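Local coordinates for protein glycerophosphoryl diester phosphodiesterase (Parabacteroides distasonis, PDB 3MZ2) that probably hydrolyses glycerophosphodiesters to an alcohol and glycerol phosphate, with a TIM-barrel fold, at residues 53-58 with 267-272; 82-87 with 92-97; 123-128 with 133-138. All blocks are in the same frame, centred on the assembly; numbering follows the deposited sequence.

Interaction 1: residues 53-58 with 267-272; sequences FENTLS and RPIEVA. With SO4 (sulfate ion), chain F.
T56 and P268 make the tight half of this contact. The methyl CG2 of T56 presses on the proline ring, 3.7 Å from P268 CG and a little farther from CB, and the two side chains cross at about a right angle. The T56 methyl lies anti to the backbone N and the hydroxyl lies beside that N; OG1 bonds back to T52 O one helical turn earlier, which settles its polar end while the methyl goes to the proline. Around this pair the packing is dense: T56 also rests on F64 and P268 on I34, so side chains of strands 63-70 and 33-36 lie against both on the barrel side. The helices are neighbours in the ring that surrounds the TIM barrel: helix 50-59 follows strand 33-36, helix 268-275 follows strand 262-265, and those two strands pair in parallel. Where the ring closes, the last helix of the barrel meets the one that follows its first strand, with short-segment axes 7° from parallel and 9.9 Å apart; the CA atoms of T56 and I269 come nearest, 6.2 Å apart. Outward the contact thins. I269 sends CD1 to within 3.6 Å of N55 ND2, an apolar tip against an amide nitrogen and both residues partly exposed. N55 brings its amide there with CG anti to the backbone N (chi1 -174°). Farther out, R267 at the N-cap position turns from the helix pair: NH1 makes a salt bridge to E270 OE2 at 3.1 Å, and NH2 meets O2 of a sulfate at 2.9 Å, approached at the guanidinium edge.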
loop_
_atom_site.group_PDB
_atom_site.type_symbol
_atom_site.label_atom_id
_atom_site.label_comp_id
_atom_site.label_asym_id
_atom_site.label_seq_id
_atom_site.Cartn_x
_atom_site.Cartn_y
_atom_site.Cartn_z
ATOM N N PHE A 53 -14.745 -19.130 0.418
ATOM C CA PHE A 53 -15.896 -18.328 0.033
ATOM C C PHE A 53 -17.153 -19.192 0.052
ATOM O O PHE A 53 -18.199 -18.794 0.600
ATOM C CB PHE A 53 -15.768 -17.694 -1.375
ATOM C CG PHE A 53 -14.472 -16.972 -1.660
ATOM C CD1 PHE A 53 -13.753 -16.323 -0.669
ATOM C CD2 PHE A 53 -14.032 -16.872 -2.992
ATOM C CE1 PHE A 53 -12.615 -15.630 -0.990
ATOM C CE2 PHE A 53 -12.847 -16.235 -3.303
ATOM C CZ PHE A 53 -12.131 -15.612 -2.319
ATOM N N GLU A 54 -17.067 -20.352 -0.604
ATOM C CA GLU A 54 -18.208 -21.276 -0.704
ATOM C C GLU A 54 -18.689 -21.771 0.676
ATOM O O GLU A 54 -19.916 -21.818 0.965
ATOM C CB GLU A 54 -17.816 -22.469 -1.588
ATOM C CG GLU A 54 -17.512 -22.090 -3.015
ATOM C CD GLU A 54 -16.668 -23.114 -3.796
ATOM O OE1 GLU A 54 -16.483 -24.269 -3.316
ATOM O OE2 GLU A 54 -16.189 -22.734 -4.903
ATOM N N ASN A 55 -17.732 -22.149 1.508
ATOM C CA ASN A 55 -18.012 -22.552 2.888
ATOM C C ASN A 55 -18.726 -21.447 3.653
ATOM O O ASN A 55 -19.763 -21.687 4.287
ATOM C CB ASN A 55 -16.718 -22.917 3.620
ATOM C CG ASN A 55 -16.977 -23.488 5.017
ATOM O OD1 ASN A 55 -17.671 -24.498 5.149
ATOM N ND2 ASN A 55 -16.390 -22.879 6.044
ATOM N N THR A 56 -18.232 -20.229 3.579
ATOM C CA THR A 56 -18.899 -19.144 4.280
ATOM C C THR A 56 -20.356 -18.986 3.828
ATOM O O THR A 56 -21.224 -18.858 4.658
ATOM C CB THR A 56 -18.154 -17.805 4.117
ATOM O OG1 THR A 56 -16.840 -17.920 4.668
ATOM C CG2 THR A 56 -18.862 -16.627 4.819
ATOM N N LEU A 57 -20.627 -18.971 2.526
ATOM C CA LEU A 57 -22.008 -18.870 2.051
ATOM C C LEU A 57 -22.951 -19.993 2.494
ATOM O O LEU A 57 -24.170 -19.789 2.560
ATOM C CB LEU A 57 -22.052 -18.749 0.547
ATOM C CG LEU A 57 -21.421 -17.487 -0.028
ATOM C CD1 LEU A 57 -21.742 -17.436 -1.508
ATOM C CD2 LEU A 57 -21.851 -16.200 0.670
ATOM N N SER A 58 -22.425 -21.179 2.816
ATOM C CA SER A 58 -23.258 -22.269 3.333
ATOM C C SER A 58 -23.891 -21.930 4.689
ATOM O O SER A 58 -24.945 -22.454 5.043
ATOM C CB SER A 58 -22.440 -23.564 3.461
ATOM O OG SER A 58 -21.819 -23.910 2.231
ATOM N N ARG A 267 -13.724 -14.109 10.734
ATOM C CA ARG A 267 -14.565 -15.147 11.279
ATOM C C ARG A 267 -16.041 -14.930 10.945
ATOM O O ARG A 267 -16.869 -14.900 11.834
ATOM C CB ARG A 267 -14.401 -15.202 12.792
ATOM C CG ARG A 267 -12.973 -15.374 13.304
ATOM C CD ARG A 267 -12.969 -15.316 14.831
ATOM N NE ARG A 267 -11.621 -15.415 15.397
ATOM C CZ ARG A 267 -10.973 -16.557 15.643
ATOM N NH1 ARG A 267 -11.544 -17.724 15.388
ATOM N NH2 ARG A 267 -9.751 -16.532 16.176
ATOM N N PRO A 268 -16.366 -14.783 9.650
ATOM C CA PRO A 268 -17.752 -14.426 9.280
ATOM C C PRO A 268 -18.850 -15.390 9.753
ATOM O O PRO A 268 -20.001 -14.983 9.964
ATOM C CB PRO A 268 -17.691 -14.382 7.757
ATOM C CG PRO A 268 -16.515 -15.280 7.394
ATOM C CD PRO A 268 -15.520 -15.024 8.461
ATOM N N ILE A 269 -18.520 -16.679 9.859
ATOM C CA ILE A 269 -19.465 -17.696 10.332
ATOM C C ILE A 269 -19.734 -17.471 11.801
ATOM O O ILE A 269 -20.878 -17.530 12.260
ATOM C CB ILE A 269 -19.011 -19.133 10.046
ATOM C CG1 ILE A 269 -18.804 -19.335 8.532
ATOM C CG2 ILE A 269 -20.100 -20.161 10.600
ATOM C CD1 ILE A 269 -18.039 -20.587 8.208
ATOM N N GLU A 270 -18.695 -17.135 12.566
ATOM C CA GLU A 270 -18.924 -16.833 13.983
ATOM C C GLU A 270 -19.762 -15.573 14.118
ATOM O O GLU A 270 -20.630 -15.476 15.017
ATOM C CB GLU A 270 -17.607 -16.643 14.732
ATOM C CG GLU A 270 -16.847 -17.884 14.985
ATOM C CD GLU A 270 -15.673 -17.655 15.950
ATOM O OE1 GLU A 270 -15.784 -16.860 16.892
ATOM O OE2 GLU A 270 -14.626 -18.272 15.736
ATOM N N VAL A 271 -19.494 -14.576 13.261
ATOM C CA VAL A 271 -20.266 -13.344 13.273
ATOM C C VAL A 271 -21.746 -13.681 13.018
ATOM O O VAL A 271 -22.627 -13.235 13.764
ATOM C CB VAL A 271 -19.769 -12.286 12.276
ATOM C CG1 VAL A 271 -20.672 -11.050 12.340
ATOM C CG2 VAL A 271 -18.365 -11.874 12.630
ATOM N N ALA A 272 -21.986 -14.503 12.007
ATOM C CA ALA A 272 -23.354 -14.912 11.665
ATOM C C ALA A 272 -24.049 -15.590 12.813
ATOM O O ALA A 272 -25.178 -15.265 13.144
ATOM C CB ALA A 272 -23.350 -15.850 10.448
HETATM S S SO4 F . -6.303 -15.003 16.112
HETATM O O1 SO4 F . -6.211 -16.463 16.186
HETATM O O2 SO4 F . -7.672 -14.577 16.410
HETATM O O3 SO4 F . -5.385 -14.403 17.080
HETATM O O4 SO4 F . -5.908 -14.564 14.774
#

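Interaction 2: residues 82-87 with 92-97; sequences DTLERT and GKVSDY. With SO4 (sulfate ion), chain N.
L84 and G92 belong to a loop of the insertion that separates barrel strand 63-70 from helix 122-129, between strand 76-78 and helix 99-102, and to the Leu-x-Arg-Thr and following Gly-x-Gly run of the glycerophosphodiesterase signature, here folded back on itself. The turn is closed by one backbone bond: L84 N gives its hydrogen to G92 O at 2.8 Å, nearly along the C=O axis. The CA of T83 adds a CH...O contact to the same oxygen. G92 has phi 95° and psi -168°, where a CB would jam against the preceding carbonyl, so glycine suits the place. Beyond this bond L84 spreads its two methyls: CD2 goes to V94 CG2 at 3.6 Å, and CD1 comes obliquely to the Y97 ring, 3.3 Å from CE2, a close approach. The 3-10 turn 94-96 is steadied by K93 N, which bonds D96 OD2 at 3.0 Å from above the carboxylate plane. K93 lays CB and CG beside D82 O, then bends at chi3 (-58°), and this carries NZ to a sulfate, probably from the crystallisation liquor, with a bond of 2.7 Å to its O1 and a weak one to O2. An alanine here would end at CB and take away the ammonium, and the sulfate would probably be held less firmly, with K241 and R41 of the second subunit to grip it. The subunits also meet directly here, T83 OG1 bonding T83 OG1 of the second subunit. Within the chain, V94 and L84 lie on F79, just past strand 76-78, while Y97 is tied by backbone bonding to K72, stands edge-to-face with F105 and, with V94, rests on L102 of helix 99-102.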
loop_
_atom_site.group_PDB
_atom_site.type_symbol
_atom_site.label_atom_id
_atom_site.label_comp_id
_atom_site.label_asym_id
_atom_site.label_seq_id
_atom_site.Cartn_x
_atom_site.Cartn_y
_atom_site.Cartn_z
ATOM N N ASP A 82 3.206 -10.538 0.954
ATOM C CA ASP A 82 4.341 -10.329 0.075
ATOM C C ASP A 82 5.194 -11.593 -0.017
ATOM O O ASP A 82 6.058 -11.685 -0.849
ATOM C CB ASP A 82 5.229 -9.143 0.582
ATOM C CG ASP A 82 4.500 -7.808 0.542
ATOM O OD1 ASP A 82 3.573 -7.627 -0.307
ATOM O OD2 ASP A 82 4.821 -6.946 1.377
ATOM N N THR A 83 5.009 -12.533 0.887
ATOM C CA THR A 83 5.749 -13.802 0.805
ATOM C C THR A 83 4.742 -14.947 0.898
ATOM O O THR A 83 3.663 -14.792 1.483
ATOM C CB THR A 83 6.821 -13.900 1.915
ATOM O OG1 THR A 83 6.198 -13.965 3.210
ATOM C CG2 THR A 83 7.717 -12.706 1.869
ATOM N N LEU A 84 5.098 -16.087 0.325
ATOM C CA LEU A 84 4.213 -17.271 0.290
ATOM C C LEU A 84 4.070 -18.087 1.577
ATOM O O LEU A 84 3.095 -18.790 1.687
ATOM C CB LEU A 84 4.653 -18.204 -0.849
ATOM C CG LEU A 84 4.465 -17.664 -2.264
ATOM C CD1 LEU A 84 5.344 -18.431 -3.309
ATOM C CD2 LEU A 84 2.985 -17.736 -2.578
ATOM N N GLU A 85 4.993 -17.966 2.554
ATOM C CA GLU A 85 5.066 -18.894 3.705
ATOM C C GLU A 85 3.878 -18.963 4.657
ATOM O O GLU A 85 3.542 -20.056 5.095
ATOM C CB GLU A 85 6.324 -18.671 4.568
ATOM C CG GLU A 85 7.624 -19.037 3.882
ATOM C CD GLU A 85 8.210 -17.909 3.042
ATOM O OE1 GLU A 85 7.575 -16.833 2.938
ATOM O OE2 GLU A 85 9.313 -18.104 2.473
ATOM N N ARG A 86 3.236 -17.840 5.003
ATOM C CA ARG A 86 2.146 -17.888 5.985
ATOM C C ARG A 86 0.913 -18.693 5.537
ATOM O O ARG A 86 0.387 -19.498 6.300
ATOM C CB ARG A 86 1.727 -16.459 6.427
ATOM C CG ARG A 86 0.702 -16.455 7.590
ATOM C CD ARG A 86 0.307 -15.028 8.000
ATOM N NE ARG A 86 -0.313 -14.322 6.885
ATOM C CZ ARG A 86 -1.622 -14.273 6.631
ATOM N NH1 ARG A 86 -2.523 -14.813 7.457
ATOM N NH2 ARG A 86 -2.035 -13.627 5.555
ATOM N N THR A 87 0.427 -18.477 4.311
ATOM C CA THR A 87 -0.831 -19.098 3.913
ATOM C C THR A 87 -0.651 -20.073 2.748
ATOM O O THR A 87 -1.632 -20.421 2.077
ATOM C CB THR A 87 -1.885 -18.045 3.549
ATOM O OG1 THR A 87 -1.455 -17.345 2.391
ATOM C CG2 THR A 87 -2.081 -17.057 4.711
ATOM N N GLY A 92 9.235 -17.585 -1.073
ATOM C CA GLY A 92 9.503 -16.492 -2.016
ATOM C C GLY A 92 8.268 -15.626 -2.199
ATOM O O GLY A 92 7.308 -15.763 -1.438
ATOM N N LYS A 93 8.320 -14.750 -3.211
ATOM C CA LYS A 93 7.255 -13.796 -3.559
ATOM C C LYS A 93 6.292 -14.448 -4.558
ATOM O O LYS A 93 6.741 -15.170 -5.459
ATOM C CB LYS A 93 7.872 -12.576 -4.297
ATOM C CG LYS A 93 8.822 -11.698 -3.495
ATOM C CD LYS A 93 9.194 -10.393 -4.205
ATOM C CE LYS A 93 9.847 -10.626 -5.566
ATOM N NZ LYS A 93 10.201 -9.344 -6.256
ATOM N N VAL A 94 5.015 -14.138 -4.483
ATOM C CA VAL A 94 4.087 -14.522 -5.560
ATOM C C VAL A 94 4.648 -14.066 -6.928
ATOM O O VAL A 94 4.580 -14.811 -7.914
ATOM C CB VAL A 94 2.660 -13.939 -5.342
ATOM C CG1 VAL A 94 1.820 -13.985 -6.596
ATOM C CG2 VAL A 94 1.923 -14.661 -4.213
ATOM N N SER A 95 5.206 -12.862 -7.007
ATOM C CA SER A 95 5.637 -12.355 -8.309
ATOM C C SER A 95 6.909 -13.037 -8.836
ATOM O O SER A 95 7.294 -12.764 -9.958
ATOM C CB SER A 95 5.825 -10.843 -8.294
ATOM O OG SER A 95 6.887 -10.497 -7.404
ATOM N N ASP A 96 7.543 -13.923 -8.062
ATOM C CA ASP A 96 8.658 -14.755 -8.608
ATOM C C ASP A 96 8.191 -15.950 -9.451
ATOM O O ASP A 96 9.032 -16.610 -10.064
ATOM C CB ASP A 96 9.565 -15.389 -7.528
ATOM C CG ASP A 96 10.236 -14.381 -6.601
ATOM O OD1 ASP A 96 10.760 -13.343 -7.083
ATOM O OD2 ASP A 96 10.313 -14.724 -5.389
ATOM N N TYR A 97 6.896 -16.262 -9.440
ATOM C CA TYR A 97 6.386 -17.484 -10.052
ATOM C C TYR A 97 5.327 -17.164 -11.095
ATOM O O TYR A 97 4.541 -16.253 -10.926
ATOM C CB TYR A 97 5.741 -18.372 -8.977
ATOM C CG TYR A 97 6.711 -18.831 -7.923
ATOM C CD1 TYR A 97 7.507 -19.938 -8.128
ATOM C CD2 TYR A 97 6.774 -18.193 -6.682
ATOM C CE1 TYR A 97 8.397 -20.376 -7.155
ATOM C CE2 TYR A 97 7.671 -18.622 -5.706
ATOM C CZ TYR A 97 8.465 -19.721 -5.949
ATOM O OH TYR A 97 9.352 -20.189 -4.999
HETATM S S SO4 N . 13.296 -8.204 -5.499
HETATM O O1 SO4 N . 12.359 -9.042 -4.739
HETATM O O2 SO4 N . 12.790 -7.936 -6.858
HETATM O O3 SO4 N . 13.464 -6.941 -4.760
HETATM O O4 SO4 N . 14.609 -8.906 -5.605
#

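Interaction 3: residues 123-128 with 133-138; sequences EEAIRW and TILILD
L135 projects from its strand toward the helix and ends against the backbone there: its CD1 sits 3.6 Å from A125 O, with A125 CB and I126 CG1 each 4.0 Å away. The branch thus nests among a carbonyl, a methyl and a methylene. The side chain of I126 passes that of L135 at a slant. A125, having only CB, lets the strand side chain come close to the helix main chain. Helix 122-129 leads through a short turn into strand 135-137, so this is the alpha-to-beta return of a TIM barrel, with the helix on the outer face of the strand it precedes. The strand in turn lies between the parallel strands 63-70 and 160-164. The second meeting, nearer the turn, is W128 with T133. The indole swings away from its own backbone N (chi1 174°), and its six-membered ring brings CZ3 to 3.7 Å from T133 CG2. The two side chains cross obliquely. T133 divides its branches: OG1 lies opposite the main-chain nitrogen (chi1 -175°) and bonds A62 O, while CG2 takes the tight spot between N and the carbonyl carbon and from there meets the tryptophan. A125 O lies in the plane of the indole at its edge. K132 makes a cation-pi contact with the same ring, whose other neighbours include M50 of helix 50-59.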
loop_
_atom_site.group_PDB
_atom_site.type_symbol
_atom_site.label_atom_id
_atom_site.label_comp_id
_atom_site.label_asym_id
_atom_site.label_seq_id
_atom_site.Cartn_x
_atom_site.Cartn_y
_atom_site.Cartn_z
ATOM N N GLU A 123 -9.993 -13.740 -11.890
ATOM C CA GLU A 123 -10.985 -14.085 -12.887
ATOM C C GLU A 123 -11.903 -15.221 -12.443
ATOM O O GLU A 123 -13.126 -15.154 -12.602
ATOM C CB GLU A 123 -10.290 -14.480 -14.185
ATOM C CG GLU A 123 -11.254 -14.737 -15.336
ATOM C CD GLU A 123 -12.044 -13.495 -15.737
ATOM O OE1 GLU A 123 -11.613 -12.367 -15.419
ATOM O OE2 GLU A 123 -13.106 -13.654 -16.391
ATOM N N GLU A 124 -11.320 -16.288 -11.901
ATOM C CA GLU A 124 -12.135 -17.415 -11.404
ATOM C C GLU A 124 -13.102 -16.945 -10.324
ATOM O O GLU A 124 -14.269 -17.382 -10.300
ATOM C CB GLU A 124 -11.270 -18.545 -10.837
ATOM C CG GLU A 124 -12.049 -19.648 -10.113
ATOM C CD GLU A 124 -11.130 -20.668 -9.480
ATOM O OE1 GLU A 124 -9.929 -20.361 -9.321
ATOM O OE2 GLU A 124 -11.609 -21.771 -9.155
ATOM N N ALA A 125 -12.638 -16.042 -9.442
ATOM C CA ALA A 125 -13.470 -15.567 -8.371
ATOM C C ALA A 125 -14.621 -14.703 -8.881
ATOM O O ALA A 125 -15.765 -14.830 -8.419
ATOM C CB ALA A 125 -12.610 -14.785 -7.343
ATOM N N ILE A 126 -14.326 -13.844 -9.844
ATOM C CA ILE A 126 -15.330 -12.967 -10.428
ATOM C C ILE A 126 -16.405 -13.813 -11.134
ATOM O O ILE A 126 -17.604 -13.582 -10.941
ATOM C CB ILE A 126 -14.678 -11.948 -11.412
ATOM C CG1 ILE A 126 -13.866 -10.894 -10.672
ATOM C CG2 ILE A 126 -15.721 -11.198 -12.301
ATOM C CD1 ILE A 126 -13.064 -10.059 -11.604
ATOM N N ARG A 127 -15.985 -14.782 -11.947
ATOM C CA ARG A 127 -16.923 -15.654 -12.666
ATOM C C ARG A 127 -17.846 -16.406 -11.709
ATOM O O ARG A 127 -19.053 -16.524 -11.937
ATOM C CB ARG A 127 -16.168 -16.657 -13.545
ATOM C CG ARG A 127 -15.471 -16.026 -14.755
ATOM C CD ARG A 127 -15.168 -17.081 -15.851
ATOM N NE ARG A 127 -16.362 -17.843 -16.184
ATOM C CZ ARG A 127 -16.350 -19.096 -16.620
ATOM N NH1 ARG A 127 -15.192 -19.717 -16.803
ATOM N NH2 ARG A 127 -17.496 -19.717 -16.886
ATOM N N TRP A 128 -17.282 -16.877 -10.612
ATOM C CA TRP A 128 -18.044 -17.564 -9.563
ATOM C C TRP A 128 -18.972 -16.650 -8.786
ATOM O O TRP A 128 -20.069 -17.019 -8.430
ATOM C CB TRP A 128 -17.062 -18.206 -8.593
ATOM C CG TRP A 128 -17.736 -18.808 -7.389
ATOM C CD1 TRP A 128 -18.340 -20.046 -7.315
ATOM C CD2 TRP A 128 -17.931 -18.191 -6.128
ATOM N NE1 TRP A 128 -18.880 -20.229 -6.059
ATOM C CE2 TRP A 128 -18.653 -19.098 -5.319
ATOM C CE3 TRP A 128 -17.567 -16.948 -5.583
ATOM C CZ2 TRP A 128 -18.987 -18.805 -3.970
ATOM C CZ3 TRP A 128 -17.939 -16.650 -4.254
ATOM C CH2 TRP A 128 -18.646 -17.575 -3.484
ATOM N N THR A 133 -22.744 -13.307 -4.846
ATOM C CA THR A 133 -22.198 -12.410 -3.844
ATOM C C THR A 133 -21.587 -11.167 -4.543
ATOM O O THR A 133 -21.788 -10.948 -5.729
ATOM C CB THR A 133 -21.133 -13.164 -2.980
ATOM O OG1 THR A 133 -20.662 -12.317 -1.911
ATOM C CG2 THR A 133 -19.945 -13.610 -3.801
ATOM N N ILE A 134 -20.873 -10.360 -3.787
ATOM C CA ILE A 134 -20.169 -9.199 -4.279
ATOM C C ILE A 134 -18.760 -9.340 -3.764
ATOM O O ILE A 134 -18.563 -9.658 -2.593
ATOM C CB ILE A 134 -20.752 -7.899 -3.682
ATOM C CG1 ILE A 134 -22.235 -7.786 -3.915
ATOM C CG2 ILE A 134 -20.000 -6.624 -4.204
ATOM C CD1 ILE A 134 -22.919 -6.871 -2.991
ATOM N N LEU A 135 -17.767 -9.125 -4.611
ATOM C CA LEU A 135 -16.394 -9.104 -4.202
ATOM C C LEU A 135 -15.947 -7.660 -4.008
ATOM O O LEU A 135 -16.424 -6.728 -4.705
ATOM C CB LEU A 135 -15.539 -9.757 -5.315
ATOM C CG LEU A 135 -15.906 -11.185 -5.746
ATOM C CD1 LEU A 135 -14.999 -11.635 -6.894
ATOM C CD2 LEU A 135 -15.873 -12.119 -4.565
ATOM N N ILE A 136 -15.017 -7.452 -3.097
ATOM C CA ILE A 136 -14.517 -6.133 -2.772
ATOM C C ILE A 136 -12.992 -6.179 -2.869
ATOM O O ILE A 136 -12.335 -6.927 -2.128
ATOM C CB ILE A 136 -14.966 -5.670 -1.375
ATOM C CG1 ILE A 136 -16.492 -5.784 -1.267
ATOM C CG2 ILE A 136 -14.452 -4.187 -1.154
ATOM C CD1 ILE A 136 -17.095 -5.460 0.173
ATOM N N LEU A 137 -12.441 -5.462 -3.836
ATOM C CA LEU A 137 -11.025 -5.557 -4.169
ATOM C C LEU A 137 -10.177 -4.596 -3.336
ATOM O O LEU A 137 -10.274 -3.354 -3.458
ATOM C CB LEU A 137 -10.752 -5.272 -5.650
ATOM C CG LEU A 137 -11.568 -6.106 -6.660
ATOM C CD1 LEU A 137 -11.069 -5.835 -8.110
ATOM C CD2 LEU A 137 -11.578 -7.603 -6.350
ATOM N N ASP A 138 -9.267 -5.164 -2.559
ATOM C CA ASP A 138 -8.253 -4.349 -1.898
ATOM C C ASP A 138 -7.143 -4.076 -2.944
ATOM O O ASP A 138 -7.219 -4.531 -4.090
ATOM C CB ASP A 138 -7.745 -5.082 -0.651
ATOM C CG ASP A 138 -7.026 -4.164 0.337
ATOM O OD1 ASP A 138 -7.054 -2.928 0.167
ATOM O OD2 ASP A 138 -6.445 -4.715 1.298
#

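Interactions 1 and 3 share the helix layer: W128 wedges against 53-58, its CH2 3.6 Å from F53 CB and 3.7 Å from L57 CD1, so helix 50-59 has 268-275 as one neighbour and 122-129 as another. Their centres lie 16 Å apart. Interaction 2 stands off, its nearest atoms about 11 Å from either, in the insertion at the subunit interface. Both 82-87/92-97 and 123-128/133-138 fall within the chain loop that interaction 1 closes. The sulfates, probably from the crystallisation liquor, give a further link: K241 joins R267 at one, and K241 of the second subunit joins K93 at the other.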